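PDB 1VRM: hypothetical protein TM1553, which belongs to the ApbE family and, like its relatives, probably transfers the FMN part of FAD to target proteins. Local coordinates for residues Trp207-Lys212 with Asp221-Lys226; Gly228-Ser233 with Ser264-Ala269; Gly301-Ile306 with Ser316-Leu321. All coordinates share one frame; numbering follows the deposited sequence.

Contact 1 (Trp207-Lys212 with Asp221-Lys226)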
loop_
_atom_site.group_PDB
_atom_site.type_symbol
_atom_site.label_atom_id
_atom_site.label_comp_id
_atom_site.label_asym_id
_atom_site.label_seq_id
_atom_site.Cartn_x
_atom_site.Cartn_y
_atom_site.Cartn_z
ATOM N N TRP A 207 16.059 -13.940 2.226
ATOM C CA TRP A 207 16.247 -12.687 2.917
ATOM C C TRP A 207 15.513 -12.783 4.239
ATOM O O TRP A 207 14.387 -13.275 4.319
ATOM C CB TRP A 207 15.730 -11.514 2.121
ATOM C CG TRP A 207 16.441 -11.352 0.812
ATOM C CD1 TRP A 207 16.118 -11.910 -0.379
ATOM C CD2 TRP A 207 17.654 -10.658 0.619
ATOM N NE1 TRP A 207 17.026 -11.560 -1.326
ATOM C CE2 TRP A 207 18.007 -10.802 -0.739
ATOM C CE3 TRP A 207 18.475 -9.913 1.447
ATOM C CZ2 TRP A 207 19.140 -10.232 -1.259
ATOM C CZ3 TRP A 207 19.602 -9.345 0.918
ATOM C CH2 TRP A 207 19.912 -9.494 -0.429
ATOM N N VAL A 208 16.151 -12.262 5.270
ATOM C CA VAL A 208 15.597 -12.319 6.632
ATOM C C VAL A 208 15.006 -10.976 6.929
ATOM O O VAL A 208 15.701 -9.951 6.883
ATOM C CB VAL A 208 16.661 -12.614 7.685
ATOM C CG1 VAL A 208 15.961 -12.820 9.071
ATOM C CG2 VAL A 208 17.445 -13.838 7.300
ATOM N N ILE A 209 13.715 -10.962 7.191
ATOM C CA ILE A 209 12.954 -9.726 7.317
ATOM C C ILE A 209 12.349 -9.671 8.713
ATOM O O ILE A 209 11.680 -10.606 9.149
ATOM C CB ILE A 209 11.878 -9.599 6.244
ATOM C CG1 ILE A 209 12.527 -9.631 4.854
ATOM C CG2 ILE A 209 11.076 -8.327 6.451
ATOM C CD1 ILE A 209 11.603 -9.874 3.719
ATOM N N GLY A 210 12.625 -8.581 9.402
ATOM C CA GLY A 210 12.098 -8.362 10.748
ATOM C C GLY A 210 10.731 -7.686 10.721
ATOM O O GLY A 210 10.556 -6.712 10.026
ATOM N N VAL A 211 9.750 -8.225 11.444
ATOM C CA VAL A 211 8.443 -7.612 11.594
ATOM C C VAL A 211 8.575 -6.679 12.802
ATOM O O VAL A 211 8.940 -7.124 13.871
ATOM C CB VAL A 211 7.334 -8.651 11.868
ATOM C CG1 VAL A 211 5.995 -7.971 12.061
ATOM C CG2 VAL A 211 7.301 -9.745 10.741
ATOM N N LYS A 212 8.323 -5.388 12.597
ATOM C CA LYS A 212 8.584 -4.413 13.651
ATOM C C LYS A 212 7.448 -4.395 14.682
ATOM O O LYS A 212 6.281 -4.601 14.376
ATOM C CB LYS A 212 8.788 -3.011 13.068
ATOM C CG LYS A 212 7.551 -2.381 12.488
ATOM N N ASP A 221 9.052 -10.574 15.200
ATOM C CA ASP A 221 9.113 -11.858 14.477
ATOM C C ASP A 221 10.079 -11.687 13.314
ATOM O O ASP A 221 10.284 -10.550 12.856
ATOM C CB ASP A 221 7.723 -12.195 13.961
ATOM C CG ASP A 221 7.535 -13.684 13.634
ATOM O OD1 ASP A 221 8.431 -14.555 13.902
ATOM O OD2 ASP A 221 6.455 -13.981 13.071
ATOM N N TYR A 222 10.671 -12.807 12.865
ATOM C CA TYR A 222 11.480 -12.835 11.651
ATOM C C TYR A 222 10.889 -13.772 10.634
ATOM O O TYR A 222 10.475 -14.878 10.990
ATOM C CB TYR A 222 12.894 -13.274 11.938
ATOM C CG TYR A 222 13.721 -12.230 12.635
ATOM C CD1 TYR A 222 14.268 -11.163 11.925
ATOM C CD2 TYR A 222 13.930 -12.292 14.001
ATOM C CE1 TYR A 222 15.028 -10.191 12.561
ATOM C CE2 TYR A 222 14.681 -11.322 14.639
ATOM C CZ TYR A 222 15.224 -10.301 13.912
ATOM O OH TYR A 222 15.967 -9.346 14.565
ATOM N N ILE A 223 10.828 -13.298 9.401
ATOM C CA ILE A 223 10.440 -14.148 8.313
ATOM C C ILE A 223 11.535 -14.267 7.287
ATOM O O ILE A 223 12.468 -13.469 7.247
ATOM C CB ILE A 223 9.116 -13.702 7.660
ATOM C CG1 ILE A 223 9.257 -12.298 7.080
ATOM C CG2 ILE A 223 8.000 -13.740 8.697
ATOM C CD1 ILE A 223 8.229 -11.967 6.015
ATOM N N TYR A 224 11.416 -15.323 6.500
ATOM C CA TYR A 224 12.453 -15.733 5.560
ATOM C C TYR A 224 11.817 -15.811 4.201
ATOM O O TYR A 224 10.910 -16.583 4.000
ATOM C CB TYR A 224 13.029 -17.080 6.001
ATOM C CG TYR A 224 13.716 -16.968 7.330
ATOM C CD1 TYR A 224 12.993 -16.989 8.519
ATOM C CD2 TYR A 224 15.096 -16.861 7.409
ATOM C CE1 TYR A 224 13.639 -16.879 9.750
ATOM C CE2 TYR A 224 15.721 -16.743 8.599
ATOM C CZ TYR A 224 15.004 -16.762 9.775
ATOM O OH TYR A 224 15.666 -16.639 10.977
ATOM N N LEU A 225 12.245 -14.981 3.268
ATOM C CA LEU A 225 11.666 -14.948 1.920
ATOM C C LEU A 225 12.753 -15.094 0.852
ATOM O O LEU A 225 13.680 -14.263 0.748
ATOM C CB LEU A 225 10.885 -13.655 1.636
ATOM C CG LEU A 225 9.637 -13.347 2.449
ATOM C CD1 LEU A 225 9.082 -11.995 1.996
ATOM C CD2 LEU A 225 8.600 -14.415 2.261
ATOM N N LYS A 226 12.634 -16.153 0.064
ATOM C CA LYS A 226 13.431 -16.257 -1.172
ATOM C C LYS A 226 12.755 -15.605 -2.369
ATOM O O LYS A 226 13.392 -15.418 -3.378
ATOM C CB LYS A 226 13.834 -17.710 -1.521
ATOM C CG LYS A 226 14.873 -18.374 -0.609
ATOM C CD LYS A 226 15.290 -19.808 -1.122
ATOM C CE LYS A 226 16.014 -19.771 -2.491
ATOM N NZ LYS A 226 16.857 -21.053 -2.754
#
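Val208 spreads its two methyl groups against two tyrosine rings of the partner strand. CG2 lies 3.6 Å from Tyr224 CE2, and the valine lies alongside the tyrosine. CG1 stands anti to the backbone N (chi1 -173°), which sets it 3.7 Å from Tyr222 CD1. Tyr222 CD1 also comes within 3.7 Å of Gly210 CA. Val208, Gly210 and Tyr222 are exposed to solvent.

The other face carries Trp207, Ile209, Val211, Asp221, Ile223 and Leu225. Ile209 CD1 meets Leu225 CD1 at 3.7 Å, and Ile209 CB rests 3.9 Å from Ile223 CG1. Trp207 brings the edge of its indole to Leu225 O, while its NE1 is bonded to Gly199 O. Ile223 and Leu225 turn inward and touch Ile268 of strand 262-269, and Val211 touches Thr266 of the same strand. Asp221 lies against Phe319 of the short helix 317-320.

The backbones are joined by paired bonds at Ile209 and Ile223. Ile209 N reaches Ile223 O at 2.8 Å, nearly straight at 171°, and Ile223 N returns the bond to Ile209 O. A second pair joins Trp207 and Leu225. Val208 O bonds a bound methylpentanediol, probably from the crystallisation liquor.

The arrangement is that of a two-stranded antiparallel beta hairpin, with a largely apolar face laid on the main sheet and an aromatic face turned outward.

Contact 2 (Gly228-Ser233 with Ser264-Ala269)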
loop_
_atom_site.group_PDB
_atom_site.type_symbol
_atom_site.label_atom_id
_atom_site.label_comp_id
_atom_site.label_asym_id
_atom_site.label_seq_id
_atom_site.Cartn_x
_atom_site.Cartn_y
_atom_site.Cartn_z
ATOM N N GLY A 228 8.680 -13.354 -3.515
ATOM C CA GLY A 228 7.410 -12.790 -3.098
ATOM C C GLY A 228 7.577 -11.447 -2.429
ATOM O O GLY A 228 8.515 -10.684 -2.720
ATOM N N ALA A 229 6.634 -11.129 -1.546
ATOM C CA ALA A 229 6.607 -9.826 -0.971
ATOM C C ALA A 229 5.993 -9.843 0.416
ATOM O O ALA A 229 5.285 -10.763 0.795
ATOM C CB ALA A 229 5.737 -8.871 -1.898
ATOM N N VAL A 230 6.295 -8.791 1.175
ATOM C CA VAL A 230 5.683 -8.598 2.475
ATOM C C VAL A 230 5.309 -7.116 2.581
ATOM O O VAL A 230 6.052 -6.244 2.124
ATOM C CB VAL A 230 6.564 -9.084 3.638
ATOM C CG1 VAL A 230 7.920 -8.399 3.721
ATOM C CG2 VAL A 230 5.805 -8.924 4.958
ATOM N N ALA A 231 4.160 -6.835 3.169
ATOM C CA ALA A 231 3.712 -5.441 3.350
ATOM C C ALA A 231 3.067 -5.340 4.735
ATOM O O ALA A 231 2.337 -6.250 5.146
ATOM C CB ALA A 231 2.722 -5.044 2.259
ATOM N N THR A 232 3.221 -4.191 5.388
ATOM C CA THR A 232 2.655 -3.942 6.678
ATOM C C THR A 232 1.841 -2.642 6.633
ATOM O O THR A 232 2.301 -1.624 6.068
ATOM C CB THR A 232 3.770 -3.910 7.752
ATOM O OG1 THR A 232 4.371 -5.210 7.850
ATOM C CG2 THR A 232 3.197 -3.510 9.118
ATOM N N SER A 233 0.626 -2.674 7.191
ATOM C CA SER A 233 -0.138 -1.445 7.451
ATOM C C SER A 233 -0.176 -1.297 8.959
ATOM O O SER A 233 -0.459 -2.225 9.677
ATOM C CB SER A 233 -1.563 -1.522 6.931
ATOM O OG SER A 233 -1.573 -1.497 5.528
ATOM N N SER A 264 -1.097 -3.242 13.929
ATOM C CA SER A 264 -0.525 -3.521 12.597
ATOM C C SER A 264 -0.993 -4.814 11.991
ATOM O O SER A 264 -1.461 -5.720 12.692
ATOM C CB SER A 264 0.987 -3.495 12.623
ATOM O OG SER A 264 1.502 -4.554 13.386
ATOM N N VAL A 265 -0.923 -4.879 10.667
ATOM C CA VAL A 265 -1.199 -6.125 9.955
ATOM C C VAL A 265 -0.094 -6.267 8.908
ATOM O O VAL A 265 0.166 -5.317 8.169
ATOM C CB VAL A 265 -2.544 -6.089 9.212
ATOM C CG1 VAL A 265 -2.696 -7.308 8.285
ATOM C CG2 VAL A 265 -3.741 -5.964 10.178
ATOM N N THR A 266 0.529 -7.441 8.880
ATOM C CA THR A 266 1.635 -7.776 7.985
ATOM C C THR A 266 1.178 -8.934 7.114
ATOM O O THR A 266 0.646 -9.930 7.640
ATOM C CB THR A 266 2.901 -8.238 8.781
ATOM O OG1 THR A 266 3.365 -7.164 9.660
ATOM C CG2 THR A 266 3.965 -8.664 7.845
ATOM N N ILE A 267 1.324 -8.765 5.806
ATOM C CA ILE A 267 0.890 -9.757 4.839
ATOM C C ILE A 267 2.056 -10.187 3.978
ATOM O O ILE A 267 2.747 -9.360 3.414
ATOM C CB ILE A 267 -0.124 -9.140 3.865
ATOM C CG1 ILE A 267 -1.339 -8.588 4.605
ATOM C CG2 ILE A 267 -0.538 -10.046 2.762
ATOM C CD1 ILE A 267 -2.108 -9.549 5.271
ATOM N N ILE A 268 2.229 -11.500 3.906
ATOM C CA ILE A 268 3.111 -12.128 2.923
ATOM C C ILE A 268 2.258 -12.594 1.753
ATOM O O ILE A 268 1.243 -13.269 1.931
ATOM C CB ILE A 268 3.827 -13.339 3.523
ATOM C CG1 ILE A 268 4.680 -12.928 4.726
ATOM C CG2 ILE A 268 4.595 -14.067 2.407
ATOM C CD1 ILE A 268 5.170 -14.113 5.549
ATOM N N ALA A 269 2.667 -12.217 0.543
ATOM C CA ALA A 269 1.933 -12.575 -0.662
ATOM C C ALA A 269 2.883 -12.772 -1.855
ATOM O O ALA A 269 4.089 -12.510 -1.757
ATOM C CB ALA A 269 0.861 -11.571 -1.014
#
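This is a buried pairing of neighbouring antiparallel strands inside the eight-stranded antiparallel sheet of the ApbE fold. Residues 229-233 run against 264-269, with axes 4.6 Å apart. Three hydrogen-bonded pairs, Ala229 with Ala269, Ala231 with Ile267 and Ser233 with Val265, alternate with two non-hydrogen-bonded ones. Each of the three is closed by two backbone bonds. At the central pair Ile267 N gives its hydrogen to Ala231 O at 2.8 Å.

The two faces differ. Small side chains, Ala229, Ala231 and Ser233, lie with Ile267 under helix 272-296. Ser233 OG is bonded to Ser279 OG of that helix and to a bound unknown ligand, which also bonds to Thr232 O. The molecule probably comes from the crystallisation liquor, though it may mark a pocket.

Val230, Thr232, Thr266 and Ile268 occupy the opposite face. Val230 and Ile268 are overlaid there by Ile223 of the hairpin. Val230 CG2 stands anti to its backbone N and points at the Thr266 methyl. It also lies 4.2 Å from Ile268 CG1. Thr232 N is held by Asp194 OD1 from the next strand.

The two threonines face each other across a non-hydrogen-bonded pair with CA atoms 4.2 Å apart. Each has OG1 beside its own backbone N. Thr232 OG1 and Thr266 OG1 share a hydrogen bond of 2.8 Å, while Val230 CG2 presses Thr266 CG2 at a tight 3.4 Å.

Contact 3 (Gly301-Ile306 with Ser316-Leu321)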
loop_
_atom_site.group_PDB
_atom_site.type_symbol
_atom_site.label_atom_id
_atom_site.label_comp_id
_atom_site.label_asym_id
_atom_site.label_seq_id
_atom_site.Cartn_x
_atom_site.Cartn_y
_atom_site.Cartn_z
ATOM N N GLY A 301 -4.671 -15.487 -0.683
ATOM C CA GLY A 301 -3.244 -15.420 -0.887
ATOM C C GLY A 301 -2.534 -14.411 0.017
ATOM O O GLY A 301 -1.421 -13.972 -0.285
ATOM N N ALA A 302 -3.155 -14.053 1.131
ATOM C CA ALA A 302 -2.586 -13.072 2.059
ATOM C C ALA A 302 -2.281 -13.789 3.420
ATOM O O ALA A 302 -3.176 -13.968 4.234
ATOM C CB ALA A 302 -3.605 -11.931 2.251
ATOM N N HIS A 303 -1.036 -14.216 3.612
ATOM C CA HIS A 303 -0.605 -14.940 4.758
ATOM C C HIS A 303 -0.193 -13.946 5.788
ATOM O O HIS A 303 0.734 -13.154 5.539
ATOM C CB HIS A 303 0.510 -15.883 4.327
ATOM C CG HIS A 303 0.052 -16.724 3.178
ATOM N ND1 HIS A 303 -0.943 -17.677 3.314
ATOM C CD2 HIS A 303 0.270 -16.592 1.846
ATOM C CE1 HIS A 303 -1.272 -18.134 2.113
ATOM N NE2 HIS A 303 -0.550 -17.500 1.208
ATOM N N LEU A 304 -0.830 -13.968 6.961
ATOM C CA LEU A 304 -0.774 -12.773 7.790
ATOM C C LEU A 304 -0.467 -12.913 9.253
ATOM O O LEU A 304 -0.662 -13.964 9.876
ATOM C CB LEU A 304 -2.032 -11.992 7.658
ATOM C CG LEU A 304 -3.269 -12.458 8.370
ATOM C CD1 LEU A 304 -4.365 -11.416 8.201
ATOM C CD2 LEU A 304 -3.722 -13.825 7.857
ATOM N N LEU A 305 -0.001 -11.798 9.796
ATOM C CA LEU A 305 0.233 -11.632 11.219
ATOM C C LEU A 305 -0.412 -10.313 11.616
ATOM O O LEU A 305 -0.121 -9.277 10.996
ATOM C CB LEU A 305 1.724 -11.553 11.509
ATOM C CG LEU A 305 2.164 -11.339 12.964
ATOM C CD1 LEU A 305 3.552 -11.805 13.180
ATOM C CD2 LEU A 305 2.109 -9.866 13.333
ATOM N N ILE A 306 -1.258 -10.335 12.642
ATOM C CA ILE A 306 -1.937 -9.149 13.146
ATOM C C ILE A 306 -1.434 -8.855 14.559
ATOM O O ILE A 306 -1.352 -9.743 15.383
ATOM C CB ILE A 306 -3.465 -9.378 13.240
ATOM C CG1 ILE A 306 -4.049 -9.777 11.895
ATOM C CG2 ILE A 306 -4.149 -8.152 13.813
ATOM C CD1 ILE A 306 -5.421 -10.276 11.958
ATOM N N SER A 316 -1.777 -16.472 10.971
ATOM C CA SER A 316 -2.232 -17.690 10.313
ATOM C C SER A 316 -1.203 -18.775 10.373
ATOM O O SER A 316 -0.042 -18.533 10.478
ATOM C CB SER A 316 -2.644 -17.452 8.880
ATOM O OG SER A 316 -1.543 -17.011 8.100
ATOM N N GLU A 317 -1.659 -20.032 10.285
ATOM C CA GLU A 317 -0.713 -21.129 10.222
ATOM C C GLU A 317 0.206 -21.003 8.989
ATOM O O GLU A 317 1.368 -21.389 9.009
ATOM C CB GLU A 317 -1.472 -22.459 10.201
ATOM C CG GLU A 317 -2.197 -22.747 11.486
ATOM C CD GLU A 317 -1.266 -22.861 12.688
ATOM O OE1 GLU A 317 -0.138 -23.408 12.551
ATOM O OE2 GLU A 317 -1.669 -22.377 13.763
ATOM N N THR A 318 -0.323 -20.457 7.905
ATOM C CA THR A 318 0.474 -20.256 6.698
ATOM C C THR A 318 1.619 -19.258 6.975
ATOM O O THR A 318 2.709 -19.401 6.458
ATOM C CB THR A 318 -0.384 -19.790 5.473
ATOM O OG1 THR A 318 -1.225 -18.668 5.788
ATOM C CG2 THR A 318 -1.211 -20.974 4.958
ATOM N N PHE A 319 1.354 -18.208 7.755
ATOM C CA PHE A 319 2.382 -17.236 8.092
ATOM C C PHE A 319 3.557 -17.935 8.799
ATOM O O PHE A 319 4.727 -17.664 8.489
ATOM C CB PHE A 319 1.786 -16.093 8.982
ATOM C CG PHE A 319 2.717 -14.936 9.157
ATOM C CD1 PHE A 319 3.676 -14.928 10.145
ATOM C CD2 PHE A 319 2.680 -13.852 8.260
ATOM C CE1 PHE A 319 4.572 -13.824 10.253
ATOM C CE2 PHE A 319 3.569 -12.777 8.418
ATOM C CZ PHE A 319 4.484 -12.780 9.408
ATOM N N LYS A 320 3.228 -18.858 9.710
ATOM C CA LYS A 320 4.216 -19.575 10.506
ATOM C C LYS A 320 5.182 -20.333 9.623
ATOM O O LYS A 320 6.338 -20.529 9.989
ATOM C CB LYS A 320 3.532 -20.524 11.515
ATOM C CG LYS A 320 2.521 -19.786 12.438
ATOM C CD LYS A 320 1.978 -20.677 13.565
ATOM C CE LYS A 320 0.895 -20.009 14.364
ATOM N NZ LYS A 320 0.256 -21.018 15.296
ATOM N N LEU A 321 4.745 -20.743 8.426
ATOM C CA LEU A 321 5.632 -21.455 7.523
ATOM C C LEU A 321 6.878 -20.645 7.138
ATOM O O LEU A 321 7.882 -21.206 6.740
ATOM C CB LEU A 321 4.902 -21.877 6.248
ATOM C CG LEU A 321 3.744 -22.845 6.437
ATOM C CD1 LEU A 321 2.976 -23.114 5.111
ATOM C CD2 LEU A 321 4.243 -24.139 7.080
#
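Leu305 CB sits over the centre of the Phe319 ring, 3.7 Å from the centroid and 12° off its normal, in a CH-pi contact. Leu305 CD1 extends the overlap to the rim, reaching Phe319 CE1 at 3.7 Å. The ring turns its edge to the strand backbone, where Phe319 CD2 lies 3.4 Å from His303 O. Phe319 CG is anti to its backbone N (chi1 -169°). An alanine in place of Phe319 would probably leave Leu305 CB without the ring beneath it and open a gap between helix and strand.

His303 and Thr318 cross at about a right angle. Thr318 OG1 lies in the plane of the imidazole, at its edge, and shares a hydrogen bond of 2.7 Å with His303 ND1. The same oxygen pairs with Ser316 OG at 2.9 Å. Ser316 OG in turn receives a weak bond from Leu304 N. A polar chain thus runs from the histidine ring through two hydroxyls to the strand backbone. Ser316 N gives a bond to Leu304 O, 3.0 Å long.

Pro298 packs against His303, Leu304, Ser316 and Thr318. Strand 303-308 is bonded in turn to strand 262-269, and Leu304 reaches helix 272-296. Phe319 touches Ile268 of the sheet and Asp221 and Ile223 of strand 219-225.

The centre of contact 2 is about 9 Å from the chain centre, and those of contacts 1 and 3 about 18 Å. Contacts 2 and 3 are buried, while contact 1 is partly exposed. Contacts 2 and 3 share one sheet, since strands 262-269 and 303-308 are neighbours, probably bonded through Ile268 N to His303 O at 2.8 Å. Contact 1 is a separate hairpin resting on that sheet. Its Ile223 meets both Ile268 of contact 2 and Phe319 of contact 3. Both strand pairings rely on regular backbone bonds. The hairpin adds aromatics at least partly exposed, the central pair small residues and threonines. Contact 3 instead joins strand to helix by an aromatic ring, side-chain hydroxyls and one backbone bond.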